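Local structure of putative surface-anchored fimbrial subunit (Corynebacterium diphtheriae, 3HR6) at residues T40-N45 / L100-L105; T5-H10 / F117-P122; I309-S314 / A326-H331; G389-L394 / K413-E418. The protein forms the shaft of the bacterial pilus as its major pilin, a probably surface-anchored subunit built of tandem Ig-like modules with stabilising isopeptide and disulfide bonds. One frame throughout, in Å; residues are numbered along the deposited sequence. Where two conformers were deposited one is given.

In the fold
Four contacts sample the two ends of an elongated, multi-domain pilin. Interactions 1 and 2 lie in the N-terminal domain, with centres 10 Å apart and in direct contact; the chain between the segments of interaction 2 contains both segments of interaction 1, and strands 97-103 and 117-124, one from each, are sheet neighbours. Interactions 3 and 4 follow in series in the C-terminal module, 15 Å apart and also touching, their strands 327-333 and 391-398 paired in one sheet. The two groups sit on opposite sides of the chain's centre, with centres 58 to 73 Å apart. Each end thus has its own beta core, as expected of modules strung along a fibre.

Interaction 1: residues T40-N45 / L100-L105; sequences TLYRVN and LVVQEL
Thr40 and Glu104 make a short side-chain hydrogen bond, 2.5 Å from Thr40 OG1 to Glu104 OE2, beside an antiparallel strand pair in the N-terminal pilin domain. The hydroxyl donates to the anti lone pair of the carboxylate oxygen. Two torsions bring these groups together: OG1 stands anti to the carbonyl carbon of Thr40, and the Glu104 chain bends at chi2 (-76°), which places CD 3.4 Å from Thr40 OG1. OG1 is also bonded to Thr81 OG1 in the neighbouring strand 76-83, so two bonds hold the hydroxyl. Beside it the backbones of strands 38-44 and 97-103 form two hydrogen-bonded pairs, Thr40 with Val102 and Tyr42 with Leu100, the bond from Leu100 N to Tyr42 O measuring 2.7 Å. Between them Leu41 and Val101 form a non-hydrogen-bonded pair.

Packing differs on the two faces of the sheet. On one, Leu41 CD1 rests 3.6 Å from Val101 CG2. On the other, the Tyr42 ring slants past Val102, its CE2 also 3.6 Å from Val102 CG2. Tyr42 OH lies 4.4 Å from Glu104 OE2, and a water at the ring edge, in its plane, bridges the two, 2.5 Å from Tyr42 OH and 2.8 Å from Glu104 OE2.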
loop_
_atom_site.group_PDB
_atom_site.type_symbol
_atom_site.label_atom_id
_atom_site.label_comp_id
_atom_site.label_asym_id
_atom_site.label_seq_id
_atom_site.Cartn_x
_atom_site.Cartn_y
_atom_site.Cartn_z
ATOM N N THR A 40 13.512 19.841 11.161
ATOM C CA THR A 40 14.753 19.977 11.887
ATOM C C THR A 40 15.226 21.441 11.802
ATOM O O THR A 40 15.244 22.060 10.722
ATOM C CB THR A 40 15.804 18.999 11.352
ATOM O OG1 THR A 40 15.302 17.666 11.483
ATOM C CG2 THR A 40 17.115 19.119 12.118
ATOM N N LEU A 41 15.587 21.980 12.965
ATOM C CA LEU A 41 16.229 23.271 13.077
ATOM C C LEU A 41 17.747 23.091 13.134
ATOM O O LEU A 41 18.252 22.315 13.934
ATOM C CB LEU A 41 15.723 24.014 14.316
ATOM C CG LEU A 41 16.163 25.479 14.431
ATOM C CD1 LEU A 41 15.448 26.380 13.393
ATOM C CD2 LEU A 41 15.940 25.991 15.858
ATOM N N TYR A 42 18.456 23.789 12.252
ATOM C CA TYR A 42 19.915 23.890 12.259
ATOM C C TYR A 42 20.350 25.323 12.488
ATOM O O TYR A 42 19.701 26.265 11.989
ATOM C CB TYR A 42 20.484 23.489 10.897
ATOM C CG TYR A 42 20.240 22.046 10.511
ATOM C CD1 TYR A 42 21.161 21.066 10.878
ATOM C CD2 TYR A 42 19.129 21.665 9.774
ATOM C CE1 TYR A 42 20.980 19.760 10.542
ATOM C CE2 TYR A 42 18.935 20.351 9.410
ATOM C CZ TYR A 42 19.872 19.391 9.823
ATOM O OH TYR A 42 19.730 18.076 9.498
ATOM N N ARG A 43 21.470 25.491 13.184
ATOM C CA ARG A 43 22.139 26.797 13.287
ATOM C C ARG A 43 23.141 26.949 12.140
ATOM O O ARG A 43 23.861 26.004 11.826
ATOM C CB ARG A 43 22.865 26.941 14.620
ATOM C CG ARG A 43 23.607 28.287 14.772
ATOM C CD ARG A 43 24.006 28.580 16.212
ATOM N NE ARG A 43 22.876 28.362 17.116
ATOM C CZ ARG A 43 22.748 27.356 17.991
ATOM N NH1 ARG A 43 23.698 26.429 18.140
ATOM N NH2 ARG A 43 21.640 27.280 18.732
ATOM N N VAL A 44 23.146 28.106 11.487
ATOM C CA VAL A 44 24.141 28.376 10.447
ATOM C C VAL A 44 25.449 28.773 11.114
ATOM O O VAL A 44 25.533 29.793 11.804
ATOM C CB VAL A 44 23.677 29.434 9.456
ATOM C CG1 VAL A 44 24.727 29.668 8.376
ATOM C CG2 VAL A 44 22.375 28.991 8.818
ATOM N N ASN A 45 26.471 27.947 10.913
ATOM C CA ASN A 45 27.755 28.186 11.558
ATOM C C ASN A 45 28.395 29.481 11.103
ATOM O O ASN A 45 28.331 29.841 9.925
ATOM C CB ASN A 45 28.710 27.014 11.308
ATOM C CG ASN A 45 28.228 25.737 11.929
ATOM O OD1 ASN A 45 28.797 24.667 11.699
ATOM N ND2 ASN A 45 27.168 25.829 12.719
ATOM N N LEU A 100 18.490 27.561 9.938
ATOM C CA LEU A 100 17.993 26.905 8.749
ATOM C C LEU A 100 16.953 25.879 9.190
ATOM O O LEU A 100 17.213 25.045 10.066
ATOM C CB LEU A 100 19.149 26.261 7.964
ATOM C CG LEU A 100 18.716 25.496 6.716
ATOM C CD1 LEU A 100 18.540 26.440 5.556
ATOM C CD2 LEU A 100 19.750 24.375 6.394
ATOM N N VAL A 101 15.746 26.001 8.629
ATOM C CA VAL A 101 14.641 25.121 8.954
ATOM C C VAL A 101 14.478 24.125 7.813
ATOM O O VAL A 101 14.283 24.523 6.657
ATOM C CB VAL A 101 13.312 25.922 9.165
ATOM C CG1 VAL A 101 12.107 24.988 9.252
ATOM C CG2 VAL A 101 13.415 26.820 10.404
ATOM N N VAL A 102 14.544 22.846 8.134
ATOM C CA VAL A 102 14.457 21.791 7.120
ATOM C C VAL A 102 13.246 20.919 7.406
ATOM O O VAL A 102 13.218 20.201 8.389
ATOM C CB VAL A 102 15.732 20.914 7.066
ATOM C CG1 VAL A 102 15.577 19.777 6.035
ATOM C CG2 VAL A 102 16.946 21.762 6.721
ATOM N N GLN A 103 12.236 20.957 6.553
ATOM C CA GLN A 103 11.173 19.959 6.665
ATOM C C GLN A 103 11.710 18.591 6.256
ATOM O O GLN A 103 12.430 18.470 5.270
ATOM C CB GLN A 103 9.950 20.263 5.809
ATOM C CG GLN A 103 8.791 19.352 6.203
ATOM C CD GLN A 103 7.452 19.712 5.580
ATOM O OE1 GLN A 103 7.321 20.679 4.807
ATOM N NE2 GLN A 103 6.424 18.930 5.929
ATOM N N GLU A 104 11.311 17.576 7.006
ATOM C CA GLU A 104 11.824 16.224 6.835
ATOM C C GLU A 104 10.756 15.338 6.212
ATOM O O GLU A 104 9.584 15.680 6.151
ATOM C CB GLU A 104 12.198 15.665 8.178
ATOM C CG GLU A 104 13.257 16.487 8.929
ATOM C CD GLU A 104 14.676 16.311 8.411
ATOM O OE1 GLU A 104 14.882 15.853 7.274
ATOM O OE2 GLU A 104 15.602 16.660 9.166
ATOM N N LEU A 105 11.191 14.157 5.811
ATOM C CA LEU A 105 10.356 13.184 5.133
ATOM C C LEU A 105 9.712 12.173 6.083
ATOM O O LEU A 105 9.062 11.222 5.630
ATOM C CB LEU A 105 11.211 12.479 4.071
ATOM C CG LEU A 105 11.585 13.318 2.851
ATOM C CD1 LEU A 105 12.598 12.508 2.001
ATOM C CD2 LEU A 105 10.368 13.721 2.029
HETATM O O HOH W 1 17.899 17.469 7.843
#

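Interaction 2: residues T5-H10 / F117-P122; sequences TSIAVH and FLVAAP
Thr5 and Ile7 meet Ala121 and Val119 in an apolar contact between strands that are not sheet neighbours. Strands 5-13 and 117-124 both pair with strand 131-143, and their short segments run at 147° to one another with axes 7.8 Å apart at the closest. Their backbones are too widely separated to bond there, so side chains make the join. Ile7 points across the gap, and its CG1 lies 4.2 Å from both Val119 CG1 and Ala121 CB; Ile7 and Val119 lie alongside one another, pointing opposite ways.

These buried side chains belong to the beta core of the N-terminal pilin domain. Strand 97-103 contributes to the same core: its Tyr99 touches Ile7 and its Val101 touches Val119. At the end where the strands converge, Thr5 sets both its methyl and its hydroxyl against Ala121; CG2 sits between the backbone N and the carbonyl carbon (chi1 -158° for OG1). Thr5 CG2 and Thr5 OG1 each come 3.3 Å from Ala121 CB, short distances that are doubtful because Thr5 has two deposited conformers. The hydroxyl, bonded to Gln133 O, also passes 3.6 Å from Pro122 CA, just after a cis peptide bond.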
loop_
_atom_site.group_PDB
_atom_site.type_symbol
_atom_site.label_atom_id
_atom_site.label_comp_id
_atom_site.label_asym_id
_atom_site.label_seq_id
_atom_site.Cartn_x
_atom_site.Cartn_y
_atom_site.Cartn_z
ATOM N N THR A 5 15.592 33.654 22.050
ATOM C CA THR A 5 14.674 33.811 20.946
ATOM C C THR A 5 13.960 32.481 20.714
ATOM O O THR A 5 14.306 31.475 21.325
ATOM C CB THR A 5 15.467 34.305 19.699
ATOM O OG1 THR A 5 14.595 34.955 18.768
ATOM C CG2 THR A 5 16.206 33.159 19.022
ATOM N N SER A 6 12.950 32.492 19.854
ATOM C CA SER A 6 12.297 31.245 19.455
ATOM C C SER A 6 11.841 31.344 18.010
ATOM O O SER A 6 11.626 32.440 17.498
ATOM C CB SER A 6 11.121 30.883 20.364
ATOM O OG SER A 6 10.043 31.784 20.222
ATOM N N ILE A 7 11.768 30.184 17.362
ATOM C CA ILE A 7 11.200 30.044 16.022
ATOM C C ILE A 7 10.012 29.106 16.098
ATOM O O ILE A 7 10.145 27.941 16.472
ATOM C CB ILE A 7 12.244 29.579 14.990
ATOM C CG1 ILE A 7 13.363 30.618 14.873
ATOM C CG2 ILE A 7 11.585 29.389 13.612
ATOM C CD1 ILE A 7 14.660 30.059 14.369
ATOM N N ALA A 8 8.843 29.631 15.725
ATOM C CA ALA A 8 7.615 28.867 15.644
ATOM C C ALA A 8 7.387 28.540 14.173
ATOM O O ALA A 8 7.135 29.463 13.357
ATOM C CB ALA A 8 6.480 29.700 16.188
ATOM N N VAL A 9 7.489 27.259 13.828
ATOM C CA VAL A 9 7.255 26.806 12.462
ATOM C C VAL A 9 5.807 26.347 12.325
ATOM O O VAL A 9 5.390 25.390 12.960
ATOM C CB VAL A 9 8.186 25.633 12.052
ATOM C CG1 VAL A 9 7.964 25.283 10.602
ATOM C CG2 VAL A 9 9.652 25.966 12.302
ATOM N N HIS A 10 5.086 26.996 11.412
ATOM C CA HIS A 10 3.735 26.602 11.038
ATOM C C HIS A 10 3.735 25.977 9.643
ATOM O O HIS A 10 4.030 26.639 8.652
ATOM C CB HIS A 10 2.830 27.834 11.053
ATOM C CG HIS A 10 2.855 28.603 12.332
ATOM N ND1 HIS A 10 2.168 28.197 13.457
ATOM C CD2 HIS A 10 3.505 29.737 12.677
ATOM C CE1 HIS A 10 2.369 29.070 14.427
ATOM N NE2 HIS A 10 3.179 30.012 13.982
ATOM N N PHE A 117 14.937 26.617 4.347
ATOM C CA PHE A 117 14.915 28.056 4.302
ATOM C C PHE A 117 15.552 28.664 5.539
ATOM O O PHE A 117 15.593 28.064 6.591
ATOM C CB PHE A 117 13.479 28.570 4.106
ATOM C CG PHE A 117 12.549 28.288 5.267
ATOM C CD1 PHE A 117 12.332 29.248 6.248
ATOM C CD2 PHE A 117 11.868 27.090 5.350
ATOM C CE1 PHE A 117 11.494 29.004 7.314
ATOM C CE2 PHE A 117 11.036 26.826 6.415
ATOM C CZ PHE A 117 10.810 27.797 7.375
ATOM N N LEU A 118 16.059 29.874 5.370
ATOM C CA LEU A 118 16.781 30.583 6.420
ATOM C C LEU A 118 15.802 31.416 7.250
ATOM O O LEU A 118 14.807 31.941 6.725
ATOM C CB LEU A 118 17.837 31.496 5.804
ATOM C CG LEU A 118 19.002 30.854 5.036
ATOM C CD1 LEU A 118 19.752 31.902 4.202
ATOM C CD2 LEU A 118 19.913 30.125 6.004
ATOM N N VAL A 119 16.090 31.500 8.551
ATOM C CA VAL A 119 15.343 32.346 9.495
ATOM C C VAL A 119 16.337 32.968 10.463
ATOM O O VAL A 119 17.033 32.256 11.170
ATOM C CB VAL A 119 14.337 31.545 10.361
ATOM C CG1 VAL A 119 13.459 32.473 11.130
ATOM C CG2 VAL A 119 13.471 30.609 9.495
ATOM N N ALA A 120 16.366 34.282 10.503
ATOM C CA ALA A 120 17.134 35.004 11.508
ATOM C C ALA A 120 16.332 35.074 12.817
ATOM O O ALA A 120 15.108 35.225 12.804
ATOM C CB ALA A 120 17.480 36.412 11.009
ATOM N N ALA A 121 17.021 34.985 13.953
ATOM C CA ALA A 121 16.371 35.223 15.235
ATOM C C ALA A 121 17.374 35.901 16.141
ATOM O O ALA A 121 18.508 35.448 16.245
ATOM C CB ALA A 121 15.835 33.917 15.841
ATOM N N PRO A 122 16.987 37.029 16.757
ATOM C CA PRO A 122 15.696 37.687 16.662
ATOM C C PRO A 122 15.542 38.432 15.334
ATOM O O PRO A 122 16.474 38.472 14.537
ATOM C CB PRO A 122 15.733 38.659 17.846
ATOM C CG PRO A 122 17.145 38.986 18.009
ATOM C CD PRO A 122 17.916 37.774 17.630
#

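Interaction 3: residues I309-S314 / A326-H331; sequences ITIEKS and ATFQLH
Ile311 and Phe328 are brought together by matching first torsions: Ile311 CG1 and Phe328 CG each stand anti to their own carbonyl carbon (chi1 -63° and -60°). From there the extended isoleucine carries CD1 to the near part of the ring, 3.7 Å from Phe328 CD2 and 3.8 Å from CG, approaching obliquely. The far end of the ring meets Lys313, whose CD lies in the ring plane at the edge, 3.9 Å from Phe328 CZ. Beyond it the lysine chain runs past Ala326, with CE 3.6 Å from Ala326 CB.

The two strands belong to different sheets of an Ig-like module, 302-315 in one and 327-333 in the other, with segment axes 10.6 Å apart at the closest, so these side chains fill a sandwich interior. Within it Lys313 is covalently linked from NZ to Asn432 CG, the isopeptide bond that ties strand 302-315 to its parallel neighbour 424-432. Bent at chi2 and chi4, the lysine chain also curls back far enough for NZ to donate to Ser314 O at 3.1 Å. Glu396 of strand 391-398 touches Lys313, Ala326 and Phe328. At the opposite end, Ile309 and Leu330 meet tip to tip, CD1 to CD1 at 3.7 Å.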
loop_
_atom_site.group_PDB
_atom_site.type_symbol
_atom_site.label_atom_id
_atom_site.label_comp_id
_atom_site.label_asym_id
_atom_site.label_seq_id
_atom_site.Cartn_x
_atom_site.Cartn_y
_atom_site.Cartn_z
ATOM N N ILE A 309 -13.366 -25.599 2.643
ATOM C CA ILE A 309 -14.421 -26.597 2.823
ATOM C C ILE A 309 -13.743 -27.838 3.363
ATOM O O ILE A 309 -12.761 -28.285 2.823
ATOM C CB ILE A 309 -15.117 -26.913 1.496
ATOM C CG1 ILE A 309 -15.901 -25.693 1.019
ATOM C CG2 ILE A 309 -16.077 -28.086 1.668
ATOM C CD1 ILE A 309 -16.310 -25.801 -0.430
ATOM N N THR A 310 -14.264 -28.379 4.447
ATOM C CA THR A 310 -13.767 -29.676 4.971
ATOM C C THR A 310 -14.845 -30.734 4.850
ATOM O O THR A 310 -15.934 -30.594 5.410
ATOM C CB THR A 310 -13.228 -29.596 6.413
ATOM O OG1 THR A 310 -12.150 -28.649 6.462
ATOM C CG2 THR A 310 -12.694 -30.941 6.864
ATOM N N ILE A 311 -14.540 -31.818 4.133
ATOM C CA ILE A 311 -15.461 -32.923 3.948
ATOM C C ILE A 311 -15.115 -33.912 5.045
ATOM O O ILE A 311 -13.928 -34.173 5.261
ATOM C CB ILE A 311 -15.296 -33.586 2.524
ATOM C CG1 ILE A 311 -15.623 -32.604 1.399
ATOM C CG2 ILE A 311 -16.206 -34.831 2.381
ATOM C CD1 ILE A 311 -15.330 -33.167 -0.005
ATOM N N GLU A 312 -16.127 -34.385 5.785
ATOM C CA GLU A 312 -15.971 -35.461 6.783
ATOM C C GLU A 312 -16.809 -36.619 6.296
ATOM O O GLU A 312 -18.044 -36.623 6.458
ATOM C CB GLU A 312 -16.441 -34.990 8.153
ATOM C CG GLU A 312 -15.608 -33.869 8.651
ATOM C CD GLU A 312 -15.800 -33.518 10.094
ATOM O OE1 GLU A 312 -16.654 -34.108 10.788
ATOM O OE2 GLU A 312 -15.056 -32.608 10.520
ATOM N N LYS A 313 -16.134 -37.605 5.706
ATOM C CA LYS A 313 -16.806 -38.717 5.021
ATOM C C LYS A 313 -16.899 -39.922 5.925
ATOM O O LYS A 313 -15.968 -40.242 6.670
ATOM C CB LYS A 313 -16.023 -39.106 3.760
ATOM C CG LYS A 313 -16.732 -40.112 2.855
ATOM C CD LYS A 313 -17.805 -39.448 2.041
ATOM C CE LYS A 313 -18.428 -40.403 1.043
ATOM N NZ LYS A 313 -19.114 -41.603 1.571
ATOM N N SER A 314 -18.055 -40.588 5.905
ATOM C CA SER A 314 -18.220 -41.831 6.615
ATOM C C SER A 314 -18.846 -42.826 5.626
ATOM O O SER A 314 -19.346 -42.420 4.554
ATOM C CB SER A 314 -19.093 -41.635 7.860
ATOM O OG SER A 314 -20.328 -41.041 7.517
ATOM N N ALA A 326 -13.749 -41.887 -1.248
ATOM C CA ALA A 326 -14.622 -41.251 -2.202
ATOM C C ALA A 326 -13.882 -40.056 -2.784
ATOM O O ALA A 326 -12.940 -39.531 -2.164
ATOM C CB ALA A 326 -15.935 -40.816 -1.555
ATOM N N THR A 327 -14.322 -39.631 -3.965
ATOM C CA THR A 327 -13.742 -38.528 -4.702
ATOM C C THR A 327 -14.852 -37.514 -5.007
ATOM O O THR A 327 -15.979 -37.888 -5.345
ATOM C CB THR A 327 -13.074 -39.028 -6.009
ATOM O OG1 THR A 327 -12.064 -40.019 -5.707
ATOM C CG2 THR A 327 -12.492 -37.850 -6.853
ATOM N N PHE A 328 -14.525 -36.230 -4.828
ATOM C CA PHE A 328 -15.436 -35.120 -5.063
ATOM C C PHE A 328 -14.778 -34.087 -5.943
ATOM O O PHE A 328 -13.524 -33.934 -5.970
ATOM C CB PHE A 328 -15.866 -34.443 -3.752
ATOM C CG PHE A 328 -16.565 -35.369 -2.810
ATOM C CD1 PHE A 328 -17.970 -35.437 -2.780
ATOM C CD2 PHE A 328 -15.842 -36.208 -1.982
ATOM C CE1 PHE A 328 -18.621 -36.308 -1.945
ATOM C CE2 PHE A 328 -16.481 -37.092 -1.142
ATOM C CZ PHE A 328 -17.883 -37.142 -1.097
ATOM N N GLN A 329 -15.631 -33.437 -6.721
ATOM C CA GLN A 329 -15.256 -32.219 -7.394
ATOM C C GLN A 329 -16.122 -31.078 -6.888
ATOM O O GLN A 329 -17.303 -31.238 -6.491
ATOM C CB GLN A 329 -15.299 -32.393 -8.907
ATOM C CG GLN A 329 -14.371 -33.446 -9.408
ATOM C CD GLN A 329 -14.315 -33.465 -10.916
ATOM O OE1 GLN A 329 -15.309 -33.789 -11.569
ATOM N NE2 GLN A 329 -13.144 -33.181 -11.469
ATOM N N LEU A 330 -15.509 -29.903 -6.873
ATOM C CA LEU A 330 -16.191 -28.683 -6.440
ATOM C C LEU A 330 -16.745 -27.934 -7.659
ATOM O O LEU A 330 -16.082 -27.798 -8.670
ATOM C CB LEU A 330 -15.249 -27.813 -5.620
ATOM C CG LEU A 330 -15.839 -26.530 -4.991
ATOM C CD1 LEU A 330 -16.863 -26.869 -3.920
ATOM C CD2 LEU A 330 -14.688 -25.654 -4.430
ATOM N N HIS A 331 -17.979 -27.470 -7.529
ATOM C CA HIS A 331 -18.748 -26.885 -8.603
ATOM C C HIS A 331 -19.535 -25.717 -8.065
ATOM O O HIS A 331 -19.543 -25.460 -6.870
ATOM C CB HIS A 331 -19.733 -27.905 -9.157
ATOM C CG HIS A 331 -19.124 -28.890 -10.107
ATOM N ND1 HIS A 331 -18.835 -28.568 -11.417
ATOM C CD2 HIS A 331 -18.786 -30.192 -9.953
ATOM C CE1 HIS A 331 -18.360 -29.636 -12.035
ATOM N NE2 HIS A 331 -18.309 -30.636 -11.168
#

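Interaction 4: residues G389-L394 / K413-E418; sequences GTEFCL and KLEANE
The Phe392 ring presents an edge to Leu414: the carbonyl oxygen Leu414 O lies near the ring plane, 3.4 Å from Phe392 CE2, where it faces the slightly positive ring hydrogens. Alongside, Phe392 CD2 packs 3.8 Å from Leu414 CB as the two side chains cross. Trp385 meets the same ring edge-to-face, and Arg332 makes a cation-pi contact with it. The setting is the Ig-like C-terminal module, where strand 391-398 begins at a classic beta bulge in which Thr390 and Glu391 are set opposite the single residue Cys333, and where the loop after strand 410-412 comes alongside. Cys393, next to Phe392, forms the disulfide with Cys333, fastening this strand to its neighbour 327-333.

Away from the ring the contact is mediated by water. One water accepts from both Phe392 N and Leu414 N, each at 2.9 Å, and so ties the two backbones together next to the direct backbone pairing of Phe392 with Val412. The Glu391 chain turns at chi2 (-70°), bringing CD toward segment 413-418; OE1 lies 2.7 Å from this water and 3.9 Å from Lys413 CA. Glu415 OE1 stands 4.2 Å from Glu391 OE1, a pairing of like charges that intervening water probably eases: another water donates to both, at 2.8 Å to Glu391 OE1 and 2.6 Å to Glu415 OE1.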
loop_
_atom_site.group_PDB
_atom_site.type_symbol
_atom_site.label_atom_id
_atom_site.label_comp_id
_atom_site.label_asym_id
_atom_site.label_seq_id
_atom_site.Cartn_x
_atom_site.Cartn_y
_atom_site.Cartn_z
ATOM N N GLY A 389 -24.105 -19.181 -10.783
ATOM C CA GLY A 389 -24.959 -19.778 -9.787
ATOM C C GLY A 389 -25.010 -18.982 -8.505
ATOM O O GLY A 389 -24.667 -17.816 -8.455
ATOM N N THR A 390 -25.480 -19.648 -7.465
ATOM C CA THR A 390 -25.695 -19.016 -6.190
ATOM C C THR A 390 -24.910 -19.643 -5.060
ATOM O O THR A 390 -24.762 -19.017 -4.039
ATOM C CB THR A 390 -27.180 -19.048 -5.765
ATOM O OG1 THR A 390 -27.638 -20.399 -5.611
ATOM C CG2 THR A 390 -28.055 -18.316 -6.778
ATOM N N GLU A 391 -24.429 -20.865 -5.227
ATOM C CA GLU A 391 -23.662 -21.520 -4.167
ATOM C C GLU A 391 -22.641 -22.459 -4.760
ATOM O O GLU A 391 -22.761 -22.896 -5.904
ATOM C CB GLU A 391 -24.576 -22.365 -3.223
ATOM C CG GLU A 391 -25.763 -21.659 -2.589
ATOM C CD GLU A 391 -25.441 -20.606 -1.520
ATOM O OE1 GLU A 391 -24.271 -20.437 -1.088
ATOM O OE2 GLU A 391 -26.420 -19.923 -1.110
ATOM N N PHE A 392 -21.676 -22.835 -3.930
ATOM C CA PHE A 392 -20.832 -23.961 -4.215
ATOM C C PHE A 392 -21.570 -25.275 -3.961
ATOM O O PHE A 392 -22.550 -25.367 -3.171
ATOM C CB PHE A 392 -19.559 -23.935 -3.360
ATOM C CG PHE A 392 -18.641 -22.792 -3.648
ATOM C CD1 PHE A 392 -17.778 -22.803 -4.750
ATOM C CD2 PHE A 392 -18.632 -21.669 -2.823
ATOM C CE1 PHE A 392 -16.945 -21.740 -5.014
ATOM C CE2 PHE A 392 -17.804 -20.607 -3.080
ATOM C CZ PHE A 392 -16.947 -20.627 -4.173
ATOM N N CYS A 393 -21.109 -26.297 -4.654
ATOM C CA CYS A 393 -21.627 -27.642 -4.383
ATOM C C CYS A 393 -20.608 -28.679 -4.709
ATOM O O CYS A 393 -19.712 -28.458 -5.489
ATOM C CB CYS A 393 -22.941 -27.891 -5.116
ATOM S SG CYS A 393 -22.770 -27.521 -6.903
ATOM N N LEU A 394 -20.744 -29.836 -4.083
ATOM C CA LEU A 394 -19.815 -30.925 -4.317
ATOM C C LEU A 394 -20.506 -32.031 -5.093
ATOM O O LEU A 394 -21.652 -32.377 -4.801
ATOM C CB LEU A 394 -19.358 -31.482 -2.982
ATOM C CG LEU A 394 -18.457 -30.581 -2.123
ATOM C CD1 LEU A 394 -18.428 -31.124 -0.623
ATOM C CD2 LEU A 394 -17.054 -30.466 -2.733
ATOM N N LYS A 413 -22.628 -24.047 1.591
ATOM C CA LYS A 413 -22.728 -22.596 1.806
ATOM C C LYS A 413 -21.358 -22.061 2.206
ATOM O O LYS A 413 -20.863 -22.381 3.296
ATOM C CB LYS A 413 -23.745 -22.284 2.919
ATOM C CG LYS A 413 -25.208 -22.639 2.589
ATOM C CD LYS A 413 -26.119 -22.610 3.823
ATOM C CE LYS A 413 -27.575 -22.227 3.481
ATOM N NZ LYS A 413 -28.532 -22.364 4.632
ATOM N N LEU A 414 -20.737 -21.299 1.321
ATOM C CA LEU A 414 -19.428 -20.732 1.554
ATOM C C LEU A 414 -19.371 -19.399 0.866
ATOM O O LEU A 414 -19.278 -19.342 -0.345
ATOM C CB LEU A 414 -18.358 -21.668 0.985
ATOM C CG LEU A 414 -16.981 -21.327 1.536
ATOM C CD1 LEU A 414 -16.825 -21.912 2.972
ATOM C CD2 LEU A 414 -15.922 -21.791 0.569
ATOM N N GLU A 415 -19.418 -18.324 1.641
ATOM C CA GLU A 415 -19.438 -16.990 1.066
ATOM C C GLU A 415 -18.850 -16.006 2.063
ATOM O O GLU A 415 -18.779 -16.272 3.280
ATOM C CB GLU A 415 -20.852 -16.587 0.651
ATOM C CG GLU A 415 -21.764 -16.331 1.788
ATOM C CD GLU A 415 -23.153 -15.916 1.331
ATOM O OE1 GLU A 415 -23.698 -16.542 0.379
ATOM O OE2 GLU A 415 -23.697 -14.976 1.968
ATOM N N ALA A 416 -18.458 -14.849 1.565
ATOM C CA ALA A 416 -17.899 -13.805 2.394
ATOM C C ALA A 416 -18.637 -12.529 2.098
ATOM O O ALA A 416 -19.484 -12.471 1.208
ATOM C CB ALA A 416 -16.389 -13.640 2.115
ATOM N N ASN A 417 -18.335 -11.502 2.868
ATOM C CA ASN A 417 -18.935 -10.203 2.659
ATOM C C ASN A 417 -17.974 -9.136 3.169
ATOM O O ASN A 417 -16.858 -9.449 3.597
ATOM C CB ASN A 417 -20.302 -10.163 3.334
ATOM C CG ASN A 417 -20.218 -10.410 4.807
ATOM O OD1 ASN A 417 -19.593 -9.628 5.531
ATOM N ND2 ASN A 417 -20.840 -11.500 5.269
ATOM N N GLU A 418 -18.419 -7.870 3.141
ATOM C CA GLU A 418 -17.549 -6.780 3.557
ATOM C C GLU A 418 -17.040 -6.871 4.991
ATOM O O GLU A 418 -15.963 -6.375 5.275
ATOM C CB GLU A 418 -18.230 -5.417 3.332
ATOM C CG GLU A 418 -19.419 -5.151 4.240
ATOM C CD GLU A 418 -20.358 -4.035 3.730
ATOM O OE1 GLU A 418 -20.240 -3.606 2.562
ATOM O OE2 GLU A 418 -21.211 -3.590 4.514
HETATM O O HOH W 2 -23.052 -17.558 -2.249
HETATM O O HOH W 3 -21.748 -21.400 -1.373
HETATM O O HOH W 4 -23.916 -18.983 1.262
#